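Local atomic coordinates of N-alpha-acetyltransferase (Sulfolobus solfataricus P2, PDB entry 4R3L), a protein that transfers the acetyl group of acetyl-CoA to the free alpha-amino group at protein N-termini, with a preference for those that begin with serine. Residues Ile26-Asn29 with Arg30-Pro34; Val43-Leu46 with Lys47-Leu51; Ile92-Glu96 with Glu97-Lys101. All coordinates share one frame; numbering follows the deposited sequence.

Contact 1 of 3, residues Ile26-Asn29 with Arg30-Pro34. With COA (coenzyme A), chain C.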
loop_
_atom_site.group_PDB
_atom_site.type_symbol
_atom_site.label_atom_id
_atom_site.label_comp_id
_atom_site.label_asym_id
_atom_site.label_seq_id
_atom_site.Cartn_x
_atom_site.Cartn_y
_atom_site.Cartn_z
ATOM N N ILE A 26 -0.419 12.858 -5.505
ATOM C CA ILE A 26 -0.251 13.709 -4.340
ATOM C C ILE A 26 -1.582 14.334 -3.948
ATOM O O ILE A 26 -1.926 14.365 -2.772
ATOM C CB ILE A 26 0.813 14.824 -4.594
ATOM C CG1 ILE A 26 2.198 14.196 -4.761
ATOM C CG2 ILE A 26 0.815 15.840 -3.459
ATOM C CD1 ILE A 26 3.315 15.225 -4.999
ATOM N N LYS A 27 -2.331 14.810 -4.936
ATOM C CA LYS A 27 -3.650 15.372 -4.692
ATOM C C LYS A 27 -4.549 14.394 -3.952
ATOM O O LYS A 27 -5.195 14.749 -2.966
ATOM C CB LYS A 27 -4.316 15.775 -6.007
ATOM C CG LYS A 27 -5.806 16.090 -5.869
ATOM C CD LYS A 27 -6.542 15.963 -7.202
ATOM C CE LYS A 27 -7.763 15.054 -7.071
ATOM N NZ LYS A 27 -8.623 15.089 -8.291
ATOM N N ILE A 28 -4.592 13.157 -4.440
ATOM C CA ILE A 28 -5.376 12.102 -3.802
ATOM C C ILE A 28 -4.914 11.868 -2.367
ATOM O O ILE A 28 -5.712 11.762 -1.433
ATOM C CB ILE A 28 -5.268 10.786 -4.600
ATOM C CG1 ILE A 28 -5.918 10.958 -5.976
ATOM C CG2 ILE A 28 -5.924 9.642 -3.835
ATOM C CD1 ILE A 28 -5.649 9.807 -6.934
ATOM N N ASN A 29 -3.604 11.798 -2.197
ATOM C CA ASN A 29 -3.020 11.574 -0.891
ATOM C C ASN A 29 -3.408 12.703 0.073
ATOM O O ASN A 29 -3.816 12.452 1.211
ATOM C CB ASN A 29 -1.502 11.456 -1.039
ATOM C CG ASN A 29 -0.781 11.401 0.283
ATOM O OD1 ASN A 29 -0.182 12.385 0.709
ATOM N ND2 ASN A 29 -0.799 10.240 0.926
ATOM N N ARG A 30 -3.306 13.942 -0.406
ATOM C CA ARG A 30 -3.641 15.106 0.409
ATOM C C ARG A 30 -5.104 15.081 0.841
ATOM O O ARG A 30 -5.428 15.452 1.966
ATOM C CB ARG A 30 -3.337 16.404 -0.346
ATOM C CG ARG A 30 -1.864 16.607 -0.706
ATOM C CD ARG A 30 -0.932 16.484 0.498
ATOM N NE ARG A 30 0.424 16.960 0.190
ATOM C CZ ARG A 30 1.492 16.175 0.048
ATOM N NH1 ARG A 30 1.389 14.851 0.185
ATOM N NH2 ARG A 30 2.672 16.719 -0.234
ATOM N N LEU A 31 -5.979 14.604 -0.040
ATOM C CA LEU A 31 -7.412 14.572 0.242
ATOM C C LEU A 31 -7.873 13.393 1.103
ATOM O O LEU A 31 -8.917 13.469 1.753
ATOM C CB LEU A 31 -8.200 14.551 -1.067
ATOM C CG LEU A 31 -8.247 15.850 -1.872
ATOM C CD1 LEU A 31 -8.857 15.603 -3.243
ATOM C CD2 LEU A 31 -9.037 16.898 -1.119
ATOM N N THR A 32 -7.113 12.303 1.110
ATOM C CA THR A 32 -7.628 11.066 1.688
ATOM C C THR A 32 -6.830 10.552 2.870
ATOM O O THR A 32 -7.302 9.684 3.595
ATOM C CB THR A 32 -7.686 9.934 0.639
ATOM O OG1 THR A 32 -6.366 9.663 0.164
ATOM C CG2 THR A 32 -8.562 10.323 -0.524
ATOM N N LEU A 33 -5.625 11.078 3.071
ATOM C CA LEU A 33 -4.732 10.534 4.084
ATOM C C LEU A 33 -4.054 11.640 4.908
ATOM O O LEU A 33 -3.942 12.778 4.458
ATOM C CB LEU A 33 -3.678 9.639 3.424
ATOM C CG LEU A 33 -4.190 8.314 2.855
ATOM C CD1 LEU A 33 -3.155 7.669 1.956
ATOM C CD2 LEU A 33 -4.565 7.368 3.989
ATOM N N PRO A 34 -3.613 11.304 6.131
ATOM C CA PRO A 34 -2.900 12.258 6.986
ATOM C C PRO A 34 -1.383 12.271 6.772
ATOM O O PRO A 34 -0.732 13.260 7.107
ATOM C CB PRO A 34 -3.235 11.766 8.392
ATOM C CG PRO A 34 -3.334 10.303 8.232
ATOM C CD PRO A 34 -3.963 10.076 6.869
HETATM N N1A COA C . -17.000 -0.563 5.119
HETATM C C2A COA C . -16.955 -1.907 5.218
HETATM N N3A COA C . -16.205 -2.631 4.383
HETATM C C4A COA C . -15.468 -2.022 3.404
HETATM C C5A COA C . -15.494 -0.641 3.274
HETATM C C6A COA C . -16.291 0.093 4.166
HETATM N N6A COA C . -16.347 1.548 4.068
HETATM N N7A COA C . -14.661 -0.309 2.213
HETATM C C8A COA C . -14.146 -1.466 1.710
HETATM N N9A COA C . -14.616 -2.507 2.425
HETATM C C1B COA C . -14.329 -3.934 2.204
HETATM C C2B COA C . -15.530 -4.613 1.673
HETATM O O2B COA C . -15.542 -5.945 2.043
HETATM C C3B COA C . -15.332 -4.537 0.245
HETATM O O3B COA C . -16.126 -5.472 -0.369
HETATM P P3B COA C . -17.519 -5.039 -0.948
HETATM O O7A COA C . -18.030 -6.094 -1.927
HETATM O O8A COA C . -17.369 -3.757 -1.667
HETATM O O9A COA C . -18.498 -4.871 0.173
HETATM C C4B COA C . -13.897 -4.855 0.140
HETATM O O4B COA C . -13.314 -4.150 1.208
HETATM C C5B COA C . -13.310 -4.362 -1.115
HETATM O O5B COA C . -13.200 -2.968 -1.158
HETATM P P1A COA C . -12.702 -2.124 -2.397
HETATM O O1A COA C . -13.860 -1.637 -3.225
HETATM O O2A COA C . -11.740 -2.919 -3.180
HETATM O O3A COA C . -12.020 -0.870 -1.683
HETATM P P2A COA C . -12.075 0.629 -2.173
HETATM O O4A COA C . -13.409 1.285 -1.856
HETATM O O5A COA C . -11.734 0.718 -3.626
HETATM O O6A COA C . -10.937 1.417 -1.354
HETATM C CBP COA C . -9.867 2.126 0.722
HETATM C CCP COA C . -10.699 1.054 -0.045
HETATM C CDP COA C . -9.724 1.705 2.160
HETATM C CEP COA C . -8.498 2.205 0.050
HETATM C CAP COA C . -10.637 3.419 0.577
HETATM O OAP COA C . -11.796 3.480 1.411
HETATM C C9P COA C . -9.839 4.672 0.885
HETATM O O9P COA C . -9.117 5.206 0.002
HETATM N N8P COA C . -9.897 5.315 2.180
HETATM C C7P COA C . -9.145 6.521 2.515
HETATM C C6P COA C . -7.603 6.323 2.447
HETATM C C5P COA C . -7.130 5.127 3.270
HETATM O O5P COA C . -7.556 5.003 4.447
HETATM N N4P COA C . -6.221 4.141 2.682
HETATM C C3P COA C . -5.783 2.998 3.457
HETATM C C2P COA C . -4.860 3.248 4.643
HETATM S S1P COA C . -3.987 1.875 5.327
#

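Contact 2 of 3, residues Val43-Leu46 with Lys47-Leu51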
loop_
_atom_site.group_PDB
_atom_site.type_symbol
_atom_site.label_atom_id
_atom_site.label_comp_id
_atom_site.label_asym_id
_atom_site.label_seq_id
_atom_site.Cartn_x
_atom_site.Cartn_y
_atom_site.Cartn_z
ATOM N N VAL A 43 8.570 10.186 -5.951
ATOM C CA VAL A 43 9.461 9.956 -7.081
ATOM C C VAL A 43 10.435 8.821 -6.800
ATOM O O VAL A 43 10.661 7.963 -7.661
ATOM C CB VAL A 43 10.237 11.255 -7.456
ATOM C CG1 VAL A 43 11.387 10.947 -8.417
ATOM C CG2 VAL A 43 9.282 12.241 -8.070
ATOM N N GLU A 44 11.001 8.781 -5.598
ATOM C CA GLU A 44 11.978 7.741 -5.316
ATOM C C GLU A 44 11.337 6.365 -5.259
ATOM O O GLU A 44 11.937 5.385 -5.681
ATOM C CB GLU A 44 12.723 8.032 -4.024
ATOM C CG GLU A 44 13.715 9.168 -4.265
ATOM C CD GLU A 44 14.486 9.571 -3.039
ATOM O OE1 GLU A 44 14.203 10.667 -2.512
ATOM O OE2 GLU A 44 15.397 8.819 -2.634
ATOM N N HIS A 45 10.125 6.284 -4.725
ATOM C CA HIS A 45 9.460 4.981 -4.684
ATOM C C HIS A 45 9.072 4.537 -6.089
ATOM O O HIS A 45 9.110 3.341 -6.401
ATOM C CB HIS A 45 8.234 5.028 -3.761
ATOM C CG HIS A 45 8.585 5.030 -2.307
ATOM N ND1 HIS A 45 9.226 6.090 -1.702
ATOM C CD2 HIS A 45 8.416 4.091 -1.346
ATOM C CE1 HIS A 45 9.427 5.810 -0.425
ATOM N NE2 HIS A 45 8.936 4.608 -0.182
ATOM N N LEU A 46 8.717 5.485 -6.955
ATOM C CA LEU A 46 8.425 5.119 -8.336
ATOM C C LEU A 46 9.703 4.631 -9.032
ATOM O O LEU A 46 9.690 3.612 -9.706
ATOM C CB LEU A 46 7.795 6.293 -9.094
ATOM C CG LEU A 46 7.484 6.050 -10.572
ATOM C CD1 LEU A 46 6.518 4.894 -10.718
ATOM C CD2 LEU A 46 6.929 7.306 -11.224
ATOM N N LYS A 47 10.825 5.325 -8.838
ATOM C CA LYS A 47 12.050 4.902 -9.501
ATOM C C LYS A 47 12.647 3.609 -8.936
ATOM O O LYS A 47 13.217 2.816 -9.682
ATOM C CB LYS A 47 13.084 6.034 -9.456
ATOM C CG LYS A 47 12.567 7.252 -10.204
ATOM C CD LYS A 47 13.646 8.221 -10.623
ATOM C CE LYS A 47 13.037 9.357 -11.453
ATOM N NZ LYS A 47 12.596 8.921 -12.821
ATOM N N GLU A 48 12.520 3.386 -7.634
ATOM C CA GLU A 48 13.117 2.203 -7.030
ATOM C C GLU A 48 12.222 0.949 -7.082
ATOM O O GLU A 48 12.731 -0.171 -7.185
ATOM C CB GLU A 48 13.494 2.494 -5.580
ATOM C CG GLU A 48 14.524 3.618 -5.427
ATOM C CD GLU A 48 14.814 3.967 -3.972
ATOM O OE1 GLU A 48 14.070 3.509 -3.086
ATOM O OE2 GLU A 48 15.790 4.701 -3.718
ATOM N N TYR A 49 10.905 1.129 -6.988
ATOM C CA TYR A 49 9.988 -0.021 -6.849
ATOM C C TYR A 49 8.809 0.087 -7.798
ATOM O O TYR A 49 7.701 -0.383 -7.495
ATOM C CB TYR A 49 9.453 -0.130 -5.415
ATOM C CG TYR A 49 10.454 0.219 -4.328
ATOM C CD1 TYR A 49 11.520 -0.619 -4.047
ATOM C CD2 TYR A 49 10.315 1.382 -3.577
ATOM C CE1 TYR A 49 12.431 -0.307 -3.056
ATOM C CE2 TYR A 49 11.231 1.704 -2.578
ATOM C CZ TYR A 49 12.282 0.845 -2.322
ATOM O OH TYR A 49 13.196 1.147 -1.327
ATOM N N GLY A 50 9.056 0.687 -8.956
ATOM C CA GLY A 50 8.002 1.062 -9.874
ATOM C C GLY A 50 7.165 -0.080 -10.419
ATOM O O GLY A 50 6.013 0.130 -10.767
ATOM N N LEU A 51 7.727 -1.278 -10.495
ATOM C CA LEU A 51 6.985 -2.403 -11.064
ATOM C C LEU A 51 5.791 -2.790 -10.203
ATOM O O LEU A 51 4.827 -3.406 -10.702
ATOM C CB LEU A 51 7.901 -3.605 -11.262
ATOM C CG LEU A 51 8.991 -3.329 -12.302
ATOM C CD1 LEU A 51 9.974 -4.467 -12.367
ATOM C CD2 LEU A 51 8.336 -3.102 -13.655
HETATM O O HOH W 1 16.921 7.325 -4.506
#

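Contact 3 of 3, residues Ile92-Glu96 with Glu97-Lys101. With COA (coenzyme A), chain C.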
loop_
_atom_site.group_PDB
_atom_site.type_symbol
_atom_site.label_atom_id
_atom_site.label_comp_id
_atom_site.label_asym_id
_atom_site.label_seq_id
_atom_site.Cartn_x
_atom_site.Cartn_y
_atom_site.Cartn_z
ATOM N N ILE A 92 -1.912 3.460 0.232
ATOM C CA ILE A 92 -2.944 3.122 -0.740
ATOM C C ILE A 92 -4.165 4.009 -0.486
ATOM O O ILE A 92 -4.581 4.221 0.656
ATOM C CB ILE A 92 -3.310 1.614 -0.685
ATOM C CG1 ILE A 92 -4.311 1.250 -1.785
ATOM C CG2 ILE A 92 -3.853 1.209 0.688
ATOM C CD1 ILE A 92 -4.635 -0.237 -1.815
ATOM N N ALA A 93 -4.710 4.572 -1.547
ATOM C CA ALA A 93 -5.871 5.429 -1.401
ATOM C C ALA A 93 -6.705 5.424 -2.674
ATOM O O ALA A 93 -6.183 5.218 -3.767
ATOM C CB ALA A 93 -5.439 6.847 -1.054
ATOM N N VAL A 94 -8.006 5.650 -2.517
ATOM C CA VAL A 94 -8.934 5.725 -3.636
ATOM C C VAL A 94 -9.860 6.917 -3.410
ATOM O O VAL A 94 -10.361 7.090 -2.299
ATOM C CB VAL A 94 -9.766 4.422 -3.762
ATOM C CG1 VAL A 94 -10.792 4.525 -4.885
ATOM C CG2 VAL A 94 -8.854 3.205 -3.962
ATOM N N LEU A 95 -10.066 7.746 -4.433
ATOM C CA LEU A 95 -10.976 8.894 -4.308
ATOM C C LEU A 95 -12.360 8.409 -3.852
ATOM O O LEU A 95 -12.842 7.377 -4.323
ATOM C CB LEU A 95 -11.087 9.662 -5.632
ATOM C CG LEU A 95 -9.894 10.530 -6.050
ATOM C CD1 LEU A 95 -10.102 11.161 -7.410
ATOM C CD2 LEU A 95 -9.615 11.602 -5.003
ATOM N N GLU A 96 -12.978 9.151 -2.931
ATOM C CA GLU A 96 -14.251 8.760 -2.312
ATOM C C GLU A 96 -15.328 8.379 -3.322
ATOM O O GLU A 96 -16.051 7.406 -3.121
ATOM C CB GLU A 96 -14.782 9.888 -1.418
ATOM C CG GLU A 96 -16.021 9.508 -0.590
ATOM C CD GLU A 96 -17.333 9.671 -1.352
ATOM O OE1 GLU A 96 -17.402 10.533 -2.255
ATOM O OE2 GLU A 96 -18.296 8.931 -1.054
ATOM N N GLU A 97 -15.434 9.149 -4.399
ATOM C CA GLU A 97 -16.483 8.938 -5.393
ATOM C C GLU A 97 -16.366 7.575 -6.073
ATOM O O GLU A 97 -17.346 7.039 -6.587
ATOM C CB GLU A 97 -16.452 10.056 -6.438
ATOM C CG GLU A 97 -16.796 11.439 -5.889
ATOM C CD GLU A 97 -15.607 12.165 -5.257
ATOM O OE1 GLU A 97 -14.494 11.595 -5.202
ATOM O OE2 GLU A 97 -15.792 13.318 -4.809
ATOM N N TYR A 98 -15.167 7.004 -6.052
ATOM C CA TYR A 98 -14.912 5.765 -6.769
ATOM C C TYR A 98 -14.697 4.559 -5.861
ATOM O O TYR A 98 -14.197 3.526 -6.305
ATOM C CB TYR A 98 -13.709 5.952 -7.691
ATOM C CG TYR A 98 -13.988 6.937 -8.804
ATOM C CD1 TYR A 98 -14.663 6.532 -9.949
ATOM C CD2 TYR A 98 -13.606 8.272 -8.702
ATOM C CE1 TYR A 98 -14.940 7.421 -10.970
ATOM C CE2 TYR A 98 -13.881 9.174 -9.727
ATOM C CZ TYR A 98 -14.545 8.734 -10.860
ATOM O OH TYR A 98 -14.831 9.599 -11.896
ATOM N N ARG A 99 -15.122 4.667 -4.608
ATOM C CA ARG A 99 -14.957 3.567 -3.656
ATOM C C ARG A 99 -16.055 2.504 -3.782
ATOM O O ARG A 99 -17.091 2.739 -4.405
ATOM C CB ARG A 99 -14.910 4.110 -2.225
ATOM C CG ARG A 99 -13.652 4.938 -1.968
ATOM C CD ARG A 99 -13.597 5.568 -0.585
ATOM N NE ARG A 99 -12.489 6.524 -0.532
ATOM C CZ ARG A 99 -12.343 7.466 0.393
ATOM N NH1 ARG A 99 -13.233 7.587 1.371
ATOM N NH2 ARG A 99 -11.307 8.294 0.332
ATOM N N ARG A 100 -15.798 1.336 -3.198
ATOM C CA ARG A 100 -16.702 0.178 -3.239
ATOM C C ARG A 100 -16.913 -0.333 -4.662
ATOM O O ARG A 100 -17.978 -0.868 -4.991
ATOM C CB ARG A 100 -18.060 0.499 -2.599
ATOM C CG ARG A 100 -17.972 1.038 -1.191
ATOM C CD ARG A 100 -17.106 0.166 -0.291
ATOM N NE ARG A 100 -17.760 -1.068 0.153
ATOM C CZ ARG A 100 -18.586 -1.145 1.194
ATOM N NH1 ARG A 100 -18.883 -0.055 1.894
ATOM N NH2 ARG A 100 -19.126 -2.310 1.532
ATOM N N LYS A 101 -15.888 -0.187 -5.493
ATOM C CA LYS A 101 -15.922 -0.727 -6.847
ATOM C C LYS A 101 -14.887 -1.831 -7.045
ATOM O O LYS A 101 -14.804 -2.422 -8.125
ATOM C CB LYS A 101 -15.710 0.393 -7.863
ATOM C CG LYS A 101 -16.771 1.483 -7.793
ATOM C CD LYS A 101 -16.360 2.717 -8.582
ATOM C CE LYS A 101 -16.118 2.420 -10.059
ATOM N NZ LYS A 101 -17.374 2.323 -10.859
HETATM N N1A COA C . -17.000 -0.563 5.119
HETATM C C2A COA C . -16.955 -1.907 5.218
HETATM N N3A COA C . -16.205 -2.631 4.383
HETATM C C4A COA C . -15.468 -2.022 3.404
HETATM C C5A COA C . -15.494 -0.641 3.274
HETATM C C6A COA C . -16.291 0.093 4.166
HETATM N N6A COA C . -16.347 1.548 4.068
HETATM N N7A COA C . -14.661 -0.309 2.213
HETATM C C8A COA C . -14.146 -1.466 1.710
HETATM N N9A COA C . -14.616 -2.507 2.425
HETATM C C1B COA C . -14.329 -3.934 2.204
HETATM C C2B COA C . -15.530 -4.613 1.673
HETATM O O2B COA C . -15.542 -5.945 2.043
HETATM C C3B COA C . -15.332 -4.537 0.245
HETATM O O3B COA C . -16.126 -5.472 -0.369
HETATM P P3B COA C . -17.519 -5.039 -0.948
HETATM O O7A COA C . -18.030 -6.094 -1.927
HETATM O O8A COA C . -17.369 -3.757 -1.667
HETATM O O9A COA C . -18.498 -4.871 0.173
HETATM C C4B COA C . -13.897 -4.855 0.140
HETATM O O4B COA C . -13.314 -4.150 1.208
HETATM C C5B COA C . -13.310 -4.362 -1.115
HETATM O O5B COA C . -13.200 -2.968 -1.158
HETATM P P1A COA C . -12.702 -2.124 -2.397
HETATM O O1A COA C . -13.860 -1.637 -3.225
HETATM O O2A COA C . -11.740 -2.919 -3.180
HETATM O O3A COA C . -12.020 -0.870 -1.683
HETATM P P2A COA C . -12.075 0.629 -2.173
HETATM O O4A COA C . -13.409 1.285 -1.856
HETATM O O5A COA C . -11.734 0.718 -3.626
HETATM O O6A COA C . -10.937 1.417 -1.354
HETATM C CBP COA C . -9.867 2.126 0.722
HETATM C CCP COA C . -10.699 1.054 -0.045
HETATM C CDP COA C . -9.724 1.705 2.160
HETATM C CEP COA C . -8.498 2.205 0.050
HETATM C CAP COA C . -10.637 3.419 0.577
HETATM O OAP COA C . -11.796 3.480 1.411
HETATM C C9P COA C . -9.839 4.672 0.885
HETATM O O9P COA C . -9.117 5.206 0.002
HETATM N N8P COA C . -9.897 5.315 2.180
HETATM C C7P COA C . -9.145 6.521 2.515
HETATM C C6P COA C . -7.603 6.323 2.447
HETATM C C5P COA C . -7.130 5.127 3.270
HETATM O O5P COA C . -7.556 5.003 4.447
HETATM N N4P COA C . -6.221 4.141 2.682
HETATM C C3P COA C . -5.783 2.998 3.457
HETATM C C2P COA C . -4.860 3.248 4.643
HETATM S S1P COA C . -3.987 1.875 5.327
#

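Contact 1 of 3, residues Ile26-Asn29 with Arg30-Pro34
Thr-32 OG1 donates to Ile-28 O at 2.7 Å, coming from above the carbonyl plane, and folds the hydroxyl back onto its own helix. A chi1 of 62° sets OG1 between the backbone N and the carbonyl carbon, from where it reaches Ile-28 O. Two residues earlier, Arg-30 N bonds to Ile-26 O at 2.8 Å in regular helical fashion, and Leu-33 N still reaches Asn-29 O although Leu-33 itself has left helical angles. The side chain of Arg-30 turns at chi2 and brings NH1 to Asn-29 OD1 at 3.0 Å; the acceptor lies in the guanidinium plane, while the amide plane is turned 71° against it. NH1 also bonds to Tyr-37 O, and Asn-29 ND2 is held by Glu-35 O and Tyr-65 OH, so the asparagine spends both ends of its amide on polar partners in a buried place. Ile-26 CG2 sits over the centre of one guanidinium face, 3.6 Å from Arg-30 CZ, the methyl branch at CB lying against the flat face of the cation. Farther out, Leu-33 CD2 packs against C5P of coenzyme A at 3.5 Å. The helix end is thus tied down by side-chain as well as backbone bonds, and the amide-guanidinium network probably steadies the turn that leads to Glu-35, important for substrate specificity, and Tyr-37, which binds substrate.

Contact 2 of 3, residues Val43-Leu46 with Lys47-Leu51
His-45 and Tyr-49, one helical turn apart, meet as an offset edge-to-face pair: the tyrosine edge is directed at the imidazole face, with ring centroids 5.6 Å apart and planes at 63°. The nearest side-chain atoms are His-45 CD2 and Tyr-49 CE2, 3.9 Å from each other. Tyr-49 CG stands beside the backbone N (chi1 -37°), which swings the ring back over the preceding turn to His-45. On the solvent side, Glu-44 OE2 and Glu-48 OE2 stand 4.3 Å apart, and one water donates to both, at 2.8 Å from Glu-44 OE2 and 3.0 Å from Glu-48 OE2. Along another side of the helix, Val-43 CG1 lies against Lys-47 CE at 3.8 Å, the long aliphatic part of the lysine giving the valine an apolar neighbour. Beneath these contacts run the backbone bonds from Lys-47, Glu-48 and Tyr-49 N to the carbonyls of Val-43, Glu-44 and His-45. The rotation of the imidazole is fixed by ND1, bonded to Phe-41 O, while Phe-41 also meets the ring. Tyr-49 has Glu-48 CB over one face and packs on Pro-68, Arg-69 and Ile-70 of strand 61-72. With an alanine here, the imidazole face would probably lose the tyrosine edge, keeping Phe-41 as an aromatic partner, and a gap would open against that strand. The shared water, donating to both carboxylates, is likely to ease the repulsion between them.

Contact 3 of 3, residues Ile92-Glu96 with Glu97-Lys101
Arg-99 folds back along the turn and directs one edge, NE and NH2, at Val-94 O, so that both nitrogens donate to the one oxygen, NE at 2.8 Å and NH2 at 3.0 Å. The carbonyl oxygen lies in the guanidinium plane, and a chain extended from CG to NE (chi2 177°) carries the group this far. Both faces of the Arg-99 guanidinium are occupied: N8P of coenzyme A lies over the centre of one, and Glu-96 CA packs toward the rim of the opposite one, 3.4 Å above the plane. A flat cation suits this slot because its edge can hydrogen-bond while its faces pack. The Glu-96 carboxylate stands nearly upright to the guanidinium, planes 78° apart, and makes no salt bridge with it. Val-94 CB points toward the turn, bringing CG1 up to Tyr-98 CB at 4.3 Å, whereas Leu-95 CB comes to the tyrosine ring at its edge. Backbone bonds from Tyr-98 N to Leu-95 O and from Arg-99 N to Glu-96 O close the turn. Arg-100 is directed differently: bends at chi2 and chi3 lay its guanidinium face against the adenine ring, while NE and NH2 reach the 3'-phosphate through O8A and O9A, the latter at 3.0 Å from NH2. Its backbone N bonds to O4A of the pyrophosphate at 2.7 Å. The strand meets the pantetheine arm like a neighbouring strand, Ile-92 O accepting from N4P at 2.6 Å and Val-94 N donating to O9P. Strand edge and pyrophosphate-binding loop form part of the acetyl-CoA site characteristic of the GNAT fold, to which Gly-102, Ala-104, Thr-105 and Asn-132 also contribute.

Along the chain the contacts follow in series: contact 1 closes helix 22-32, contact 2 lies in helix 39-49, and contact 3 runs from the end of strand 83-94 into the loop before helix 103-119. Contacts 1 and 3, with centres 12 Å apart, touch directly: Thr-32 and Leu-33 pack on Ala-93, Ile-28 on Leu-95, and both contacts reach coenzyme A. Contact 2 stands off, its centre 19 Å from that of contact 1 and 23 Å from that of contact 3, yet its helix rests on strand 61-72 of the same mixed sheet. The first helix end and the strand therefore flank the cofactor arm together, while the second helix packs on the sheet away from it.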